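Local coordinates for inositol monophosphatase family protein (Staphylococcus aureus, PDB 5I3S) that probably hydrolyses the phosphate ester of inositol monophosphate or a related sugar phosphate, as a metal-dependent phosphatase of the FIG superfamily, at residues L10-G15 against D121-A126; D47-T52 against I100-Y105. All blocks are in the same frame, centred on the assembly; numbering follows the deposited sequence.

Contact 1: L10-G15 against D121-A126; sequences LIQEAG and DVLYHA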
ATOM      1  N   LEU A  10      -7.561  21.005 -16.415  1.00 25.47           N
ATOM      2  CA  LEU A  10      -7.245  21.683 -15.154  1.00 23.90           C
ATOM      3  C   LEU A  10      -6.556  20.761 -14.142  1.00 23.32           C
ATOM      4  O   LEU A  10      -5.544  21.116 -13.558  1.00 22.68           O
ATOM      5  CB  LEU A  10      -8.529  22.236 -14.531  1.00 25.11           C
ATOM      6  CG  LEU A  10      -8.388  22.899 -13.159  1.00 25.60           C
ATOM      7  CD1 LEU A  10      -7.417  24.068 -13.253  1.00 27.11           C
ATOM      8  CD2 LEU A  10      -9.726  23.382 -12.663  1.00 26.66           C
ATOM      9  N   ILE A  11      -7.091  19.574 -13.913  1.00 21.77           N
ATOM     10  CA  ILE A  11      -6.489  18.725 -12.869  1.00 21.41           C
ATOM     11  C   ILE A  11      -5.080  18.259 -13.297  1.00 20.54           C
ATOM     12  O   ILE A  11      -4.158  18.254 -12.484  1.00 18.60           O
ATOM     13  CB  ILE A  11      -7.436  17.587 -12.422  1.00 20.46           C
ATOM     14  CG1 ILE A  11      -6.990  17.003 -11.089  1.00 20.58           C
ATOM     15  CG2 ILE A  11      -7.600  16.532 -13.499  1.00 20.25           C
ATOM     16  CD1 ILE A  11      -7.965  15.966 -10.544  1.00 21.05           C
ATOM     17  N   GLN A  12      -4.933  17.919 -14.579  1.00 20.18           N
ATOM     18  CA  GLN A  12      -3.655  17.509 -15.160  1.00 21.14           C
ATOM     19  C   GLN A  12      -2.623  18.637 -15.117  1.00 21.95           C
ATOM     20  O   GLN A  12      -1.488  18.449 -14.703  1.00 23.72           O
ATOM     21  CB  GLN A  12      -3.855  17.007 -16.580  1.00 20.67           C
ATOM     22  CG  GLN A  12      -4.464  15.632 -16.610  1.00 21.35           C
ATOM     23  CD  GLN A  12      -4.934  15.213 -18.003  1.00 24.78           C
ATOM     24  OE1 GLN A  12      -5.979  15.674 -18.502  1.00 27.32           O
ATOM     25  NE2 GLN A  12      -4.188  14.321 -18.626  1.00 24.98           N
ATOM     26  N   GLU A  13      -3.060  19.825 -15.463  1.00 23.33           N
ATOM     27  CA  GLU A  13      -2.207  20.982 -15.442  1.00 26.26           C
ATOM     28  C   GLU A  13      -1.780  21.345 -13.998  1.00 24.80           C
ATOM     29  O   GLU A  13      -0.599  21.654 -13.747  1.00 24.50           O
ATOM     30  CB  GLU A  13      -2.937  22.113 -16.209  1.00 30.46           C
ATOM     31  CG  GLU A  13      -2.126  23.365 -16.533  1.00 35.54           C
ATOM     32  CD  GLU A  13      -0.761  23.075 -17.088  1.00 38.01           C
ATOM     33  OE1 GLU A  13      -0.662  22.300 -18.061  1.00 37.32           O
ATOM     34  OE2 GLU A  13       0.216  23.612 -16.513  1.00 48.43           O
ATOM     35  N   ALA A  14      -2.719  21.272 -13.049  1.00 23.43           N
ATOM     36  CA  ALA A  14      -2.409  21.403 -11.608  1.00 21.94           C
ATOM     37  C   ALA A  14      -1.405  20.337 -11.152  1.00 22.57           C
ATOM     38  O   ALA A  14      -0.608  20.591 -10.267  1.00 21.29           O
ATOM     39  CB  ALA A  14      -3.667  21.316 -10.769  1.00 20.84           C
ATOM     40  N   GLY A  15      -1.440  19.144 -11.749  1.00 23.32           N
ATOM     41  CA  GLY A  15      -0.432  18.111 -11.438  1.00 25.02           C
ATOM     42  C   GLY A  15       0.976  18.548 -11.848  1.00 26.04           C
ATOM     43  O   GLY A  15       1.917  18.453 -11.060  1.00 25.73           O
ATOM     44  N   ASP A 121       1.426   9.894 -13.324  1.00 22.80           N
ATOM     45  CA  ASP A 121       0.644  10.450 -14.448  1.00 25.44           C
ATOM     46  C   ASP A 121      -0.548   9.557 -14.862  1.00 23.51           C
ATOM     47  O   ASP A 121      -0.683   9.163 -16.050  1.00 22.79           O
ATOM     48  CB  ASP A 121       1.578  10.788 -15.664  1.00 26.55           C
ATOM     49  CG  ASP A 121       0.888  11.665 -16.749  1.00 30.18           C
ATOM     50  OD1 ASP A 121      -0.234  12.250 -16.555  1.00 27.85           O
ATOM     51  OD2 ASP A 121       1.496  11.777 -17.841  1.00 36.09           O
ATOM     52  N   VAL A 122      -1.360   9.177 -13.879  1.00 21.52           N
ATOM     53  CA  VAL A 122      -2.546   8.381 -14.175  1.00 20.96           C
ATOM     54  C   VAL A 122      -3.770   9.079 -13.613  1.00 20.16           C
ATOM     55  O   VAL A 122      -3.893   9.293 -12.405  1.00 19.58           O
ATOM     56  CB  VAL A 122      -2.469   6.951 -13.591  1.00 23.33           C
ATOM     57  CG1 VAL A 122      -3.713   6.153 -13.969  1.00 22.03           C
ATOM     58  CG2 VAL A 122      -1.186   6.190 -14.040  1.00 24.33           C
ATOM     59  N   LEU A 123      -4.660   9.456 -14.496  1.00 20.47           N
ATOM     60  CA  LEU A 123      -5.857  10.173 -14.151  1.00 20.60           C
ATOM     61  C   LEU A 123      -6.960   9.177 -14.205  1.00 20.60           C
ATOM     62  O   LEU A 123      -7.208   8.611 -15.265  1.00 19.30           O
ATOM     63  CB  LEU A 123      -6.127  11.252 -15.172  1.00 21.15           C
ATOM     64  CG  LEU A 123      -7.459  12.005 -15.024  1.00 21.61           C
ATOM     65  CD1 LEU A 123      -7.462  12.836 -13.765  1.00 23.22           C
ATOM     66  CD2 LEU A 123      -7.672  12.884 -16.220  1.00 21.51           C
ATOM     67  N   TYR A 124      -7.619   8.943 -13.064  1.00 20.61           N
ATOM     68  CA  TYR A 124      -8.868   8.185 -13.073  1.00 19.56           C
ATOM     69  C   TYR A 124     -10.012   9.190 -13.206  1.00 18.97           C
ATOM     70  O   TYR A 124     -10.002  10.241 -12.582  1.00 19.16           O
ATOM     71  CB  TYR A 124      -9.002   7.297 -11.829  1.00 20.34           C
ATOM     72  CG  TYR A 124      -7.763   6.372 -11.597  1.00 20.49           C
ATOM     73  CD1 TYR A 124      -7.729   5.078 -12.109  1.00 20.12           C
ATOM     74  CD2 TYR A 124      -6.677   6.811 -10.848  1.00 18.48           C
ATOM     75  CE1 TYR A 124      -6.617   4.249 -11.925  1.00 21.51           C
ATOM     76  CE2 TYR A 124      -5.577   6.005 -10.635  1.00 19.44           C
ATOM     77  CZ  TYR A 124      -5.540   4.732 -11.165  1.00 19.90           C
ATOM     78  OH  TYR A 124      -4.445   3.954 -10.968  1.00 19.43           O
ATOM     79  N   HIS A 125     -11.010   8.849 -13.999  1.00 19.53           N
ATOM     80  CA  HIS A 125     -12.066   9.780 -14.333  1.00 20.81           C
ATOM     81  C   HIS A 125     -13.321   9.087 -14.895  1.00 21.04           C
ATOM     82  O   HIS A 125     -13.281   7.942 -15.383  1.00 19.73           O
ATOM     83  CB  HIS A 125     -11.543  10.902 -15.271  1.00 21.43           C
ATOM     84  CG  HIS A 125     -11.067  10.403 -16.592  1.00 23.78           C
ATOM     85  ND1 HIS A 125     -11.712  10.690 -17.777  1.00 24.82           N
ATOM     86  CD2 HIS A 125     -10.010   9.618 -16.916  1.00 24.48           C
ATOM     87  CE1 HIS A 125     -11.075  10.087 -18.773  1.00 25.24           C
ATOM     88  NE2 HIS A 125     -10.036   9.442 -18.276  1.00 24.49           N
ATOM     89  N   ALA A 126     -14.436   9.808 -14.779  1.00 21.54           N
ATOM     90  CA  ALA A 126     -15.788   9.268 -15.005  1.00 23.06           C
ATOM     91  C   ALA A 126     -16.760  10.430 -15.062  1.00 25.19           C
ATOM     92  O   ALA A 126     -16.677  11.354 -14.243  1.00 26.62           O
ATOM     93  CB  ALA A 126     -16.173   8.339 -13.879  1.00 22.61           C
TER

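Contact 2: D47-T52 against I100-Y105; sequences DFIFDT and ISIGIY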
ATOM      1  N   ASP A  47      -5.336  27.271  -4.695  1.00 31.60           N
ATOM      2  CA  ASP A  47      -5.486  28.644  -5.247  1.00 33.01           C
ATOM      3  C   ASP A  47      -5.480  28.654  -6.773  1.00 31.74           C
ATOM      4  O   ASP A  47      -6.265  29.389  -7.371  1.00 33.13           O
ATOM      5  CB  ASP A  47      -4.398  29.580  -4.708  1.00 33.13           C
ATOM      6  CG  ASP A  47      -4.614  29.938  -3.263  1.00 35.64           C
ATOM      7  OD1 ASP A  47      -5.787  29.857  -2.832  1.00 40.82           O
ATOM      8  OD2 ASP A  47      -3.643  30.310  -2.568  1.00 36.30           O
ATOM      9  N   PHE A  48      -4.631  27.827  -7.393  1.00 28.38           N
ATOM     10  CA  PHE A  48      -4.646  27.667  -8.855  1.00 27.30           C
ATOM     11  C   PHE A  48      -5.974  27.091  -9.296  1.00 26.68           C
ATOM     12  O   PHE A  48      -6.579  27.615 -10.211  1.00 25.26           O
ATOM     13  CB  PHE A  48      -3.503  26.748  -9.353  1.00 26.50           C
ATOM     14  CG  PHE A  48      -3.615  26.384 -10.815  1.00 26.49           C
ATOM     15  CD1 PHE A  48      -3.450  27.355 -11.816  1.00 26.84           C
ATOM     16  CD2 PHE A  48      -3.898  25.083 -11.213  1.00 26.64           C
ATOM     17  CE1 PHE A  48      -3.551  27.017 -13.177  1.00 25.94           C
ATOM     18  CE2 PHE A  48      -3.982  24.746 -12.566  1.00 27.11           C
ATOM     19  CZ  PHE A  48      -3.830  25.721 -13.544  1.00 26.73           C
ATOM     20  N   ILE A  49      -6.417  26.013  -8.640  1.00 27.15           N
ATOM     21  CA  ILE A  49      -7.689  25.337  -9.020  1.00 28.58           C
ATOM     22  C   ILE A  49      -8.913  26.235  -8.791  1.00 31.07           C
ATOM     23  O   ILE A  49      -9.756  26.371  -9.675  1.00 29.98           O
ATOM     24  CB  ILE A  49      -7.849  23.972  -8.327  1.00 27.05           C
ATOM     25  CG1 ILE A  49      -6.773  22.996  -8.849  1.00 27.30           C
ATOM     26  CG2 ILE A  49      -9.233  23.387  -8.562  1.00 26.87           C
ATOM     27  CD1 ILE A  49      -6.557  21.775  -7.963  1.00 26.97           C
ATOM     28  N   PHE A  50      -8.980  26.860  -7.621  1.00 35.01           N
ATOM     29  CA  PHE A  50      -9.996  27.865  -7.335  1.00 39.19           C
ATOM     30  C   PHE A  50     -10.044  28.995  -8.406  1.00 38.62           C
ATOM     31  O   PHE A  50     -11.095  29.284  -8.994  1.00 37.97           O
ATOM     32  CB  PHE A  50      -9.718  28.430  -5.934  1.00 42.24           C
ATOM     33  CG  PHE A  50     -10.619  29.558  -5.537  1.00 47.94           C
ATOM     34  CD1 PHE A  50     -11.992  29.348  -5.392  1.00 48.84           C
ATOM     35  CD2 PHE A  50     -10.093  30.836  -5.282  1.00 51.32           C
ATOM     36  CE1 PHE A  50     -12.835  30.389  -5.019  1.00 52.45           C
ATOM     37  CE2 PHE A  50     -10.927  31.878  -4.900  1.00 55.24           C
ATOM     38  CZ  PHE A  50     -12.304  31.650  -4.768  1.00 55.29           C
ATOM     39  N   ASP A  51      -8.897  29.596  -8.690  1.00 37.27           N
ATOM     40  CA  ASP A  51      -8.859  30.793  -9.552  1.00 36.96           C
ATOM     41  C   ASP A  51      -9.189  30.514 -10.975  1.00 35.90           C
ATOM     42  O   ASP A  51      -9.780  31.337 -11.633  1.00 37.16           O
ATOM     43  CB  ASP A  51      -7.500  31.487  -9.517  1.00 36.36           C
ATOM     44  CG  ASP A  51      -7.208  32.104  -8.197  1.00 35.46           C
ATOM     45  OD1 ASP A  51      -8.160  32.406  -7.435  1.00 36.98           O
ATOM     46  OD2 ASP A  51      -5.999  32.265  -7.910  1.00 40.05           O
ATOM     47  N   THR A  52      -8.757  29.373 -11.462  1.00 36.91           N
ATOM     48  CA  THR A  52      -9.085  28.946 -12.815  1.00 36.99           C
ATOM     49  C   THR A  52     -10.579  28.662 -12.975  1.00 39.14           C
ATOM     50  O   THR A  52     -11.161  29.028 -13.996  1.00 40.86           O
ATOM     51  CB  THR A  52      -8.274  27.691 -13.148  1.00 34.31           C
ATOM     52  OG1 THR A  52      -6.905  28.032 -13.025  1.00 34.26           O
ATOM     53  CG2 THR A  52      -8.574  27.130 -14.543  1.00 32.26           C
ATOM     54  N   ILE A 100      -4.533  14.464  -6.523  1.00 16.25           N
ATOM     55  CA  ILE A 100      -5.513  15.535  -6.502  1.00 17.22           C
ATOM     56  C   ILE A 100      -6.861  14.872  -6.845  1.00 17.45           C
ATOM     57  O   ILE A 100      -6.906  13.964  -7.703  1.00 17.18           O
ATOM     58  CB  ILE A 100      -5.242  16.636  -7.534  1.00 18.20           C
ATOM     59  CG1 ILE A 100      -3.788  17.109  -7.518  1.00 18.12           C
ATOM     60  CG2 ILE A 100      -6.203  17.811  -7.308  1.00 18.55           C
ATOM     61  CD1 ILE A 100      -3.365  17.815  -8.796  1.00 18.18           C
ATOM     62  N   SER A 101      -7.915  15.288  -6.134  1.00 17.11           N
ATOM     63  CA  SER A 101      -9.264  14.756  -6.286  1.00 16.42           C
ATOM     64  C   SER A 101     -10.290  15.868  -6.495  1.00 17.34           C
ATOM     65  O   SER A 101     -10.361  16.791  -5.722  1.00 16.67           O
ATOM     66  CB  SER A 101      -9.670  13.993  -5.017  1.00 15.68           C
ATOM     67  OG  SER A 101     -10.949  13.352  -5.142  1.00 14.06           O
ATOM     68  N   ILE A 102     -11.143  15.729  -7.498  1.00 19.79           N
ATOM     69  CA  ILE A 102     -12.130  16.760  -7.841  1.00 20.58           C
ATOM     70  C   ILE A 102     -13.410  16.042  -8.099  1.00 21.96           C
ATOM     71  O   ILE A 102     -13.453  15.158  -8.938  1.00 22.46           O
ATOM     72  CB  ILE A 102     -11.734  17.564  -9.115  1.00 20.80           C
ATOM     73  CG1 ILE A 102     -10.647  18.587  -8.765  1.00 20.41           C
ATOM     74  CG2 ILE A 102     -12.916  18.273  -9.741  1.00 20.53           C
ATOM     75  CD1 ILE A 102     -10.055  19.322  -9.947  1.00 20.89           C
ATOM     76  N   GLY A 103     -14.437  16.385  -7.325  1.00 22.11           N
ATOM     77  CA  GLY A 103     -15.776  15.925  -7.597  1.00 22.14           C
ATOM     78  C   GLY A 103     -16.595  17.133  -7.996  1.00 22.24           C
ATOM     79  O   GLY A 103     -16.462  18.240  -7.427  1.00 22.20           O
ATOM     80  N   ILE A 104     -17.433  16.942  -8.985  1.00 22.28           N
ATOM     81  CA  ILE A 104     -18.276  18.018  -9.422  1.00 23.97           C
ATOM     82  C   ILE A 104     -19.684  17.577  -9.334  1.00 22.73           C
ATOM     83  O   ILE A 104     -20.042  16.546  -9.831  1.00 21.84           O
ATOM     84  CB  ILE A 104     -17.955  18.436 -10.845  1.00 25.46           C
ATOM     85  CG1 ILE A 104     -16.538  18.995 -10.862  1.00 25.17           C
ATOM     86  CG2 ILE A 104     -19.008  19.465 -11.347  1.00 26.58           C
ATOM     87  CD1 ILE A 104     -16.064  19.327 -12.270  1.00 29.13           C
ATOM     88  N   TYR A 105     -20.489  18.407  -8.703  1.00 27.68           N
ATOM     89  CA  TYR A 105     -21.889  18.092  -8.420  1.00 29.66           C
ATOM     90  C   TYR A 105     -22.755  19.232  -8.941  1.00 28.86           C
ATOM     91  O   TYR A 105     -22.378  20.392  -8.806  1.00 27.25           O
ATOM     92  CB  TYR A 105     -22.082  17.913  -6.903  1.00 30.76           C
ATOM     93  CG  TYR A 105     -21.730  16.532  -6.331  1.00 31.32           C
ATOM     94  CD1 TYR A 105     -22.693  15.798  -5.657  1.00 33.02           C
ATOM     95  CD2 TYR A 105     -20.425  15.984  -6.417  1.00 30.74           C
ATOM     96  CE1 TYR A 105     -22.411  14.548  -5.107  1.00 34.82           C
ATOM     97  CE2 TYR A 105     -20.124  14.723  -5.875  1.00 31.20           C
ATOM     98  CZ  TYR A 105     -21.130  13.991  -5.213  1.00 32.57           C
ATOM     99  OH  TYR A 105     -20.938  12.733  -4.623  1.00 27.51           O
TER

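Contact 1: L10-G15 against D121-A126
I11 and L123 meet methyl to methyl. CG2 of I11 lies 3.7 Å from CD1 of L123, and both CB atoms point at the opposite segment. I11 holds its CG1 branch anti to the backbone N (chi1 -163°). This sets CG2 between the backbone N and the carbonyl carbon, and it is this short branch that reaches the strand. The longer branch runs on, extended, to CD1. L123 also carries its CG anti to the backbone N (chi1 174°), and its two methyls divide the work. CD1 takes I11. CD2 turns to Q12, whose CD is 4.0 Å away. The Q12 chain runs across L123 at about a right angle, and its end lies against CD2. F114 and Y116 of strand 109-117 also touch I11, so the isoleucine sits over two neighbouring strands. On the strand, ND1 of H125 is hydrogen-bonded to the hydroxyl of Y4, a second link to helix 2-24. D121 and V122 sit opposite D117 as a G1 beta bulge where the strand begins. This is helix-on-sheet packing, in which helix 2-24 lies beside helix 37-56 against one face of the large mixed sheet of the sugar phosphatase fold.

Contact 2: D47-T52 against I100-Y105
I49 is the residue of segment 47-52 that reaches the strand, and it touches both I100 and I102. The contact across the segments is purely apolar. CD1 of I49 lies 4.0 Å from CG2 of I100. The two side chains run antiparallel alongside each other, so the end of one chain lies against the short branch of the other. CG2 of I49 approaches CD1 of I102 more loosely, at 4.4 Å. I49 has its CG1 anti to the carbonyl carbon (chi1 -66°), which sends one branch to each isoleucine. I100 and I102 are two apart on the strand and point the same way, toward the helix. W80 and V82 of strand 78-83 and F114 of strand 109-117 also pack on I102.

A side-chain hydrogen bond is made inside the helix. T52 OG1 donates to F48 O at 2.9 Å, tilted 30° from the carbonyl plane. T52 N binds the same oxygen from the opposite face, at 3.1 Å. Two donors therefore grip F48 O, and the hydroxyl is turned back onto its own helix. The same OG1 stands 3.5 Å above the plane of the F48 ring, offset toward its rim.

This is helix-on-sheet packing, with helix 37-56 lying on the large mixed sheet of the sugar phosphatase fold. The chemistry implies a join made by burial of hydrocarbon, without directional bonds between helix and strand.

Overall arrangement
Helix 2-24 opens the chain, and helix 37-56 follows it. The chain then enters the large mixed sheet, passing strand 99-106 before strand 122-127. Contact 2 closes the shorter loop, from 47-52 to 100-105. Contact 1 closes the longer one, from 10-15 to 121-126, and wholly encloses the loop of contact 2, so the two nest without crossing. Their centres are about 11 Å apart. The helices also meet each other: L10 CD1 is 3.5 Å from T52 CG2. I11 CD1 lies 3.6 Å from I100 O, which brings the first helix to the strand of contact 2. Together the contacts tie the two N-terminal helices to one sheet.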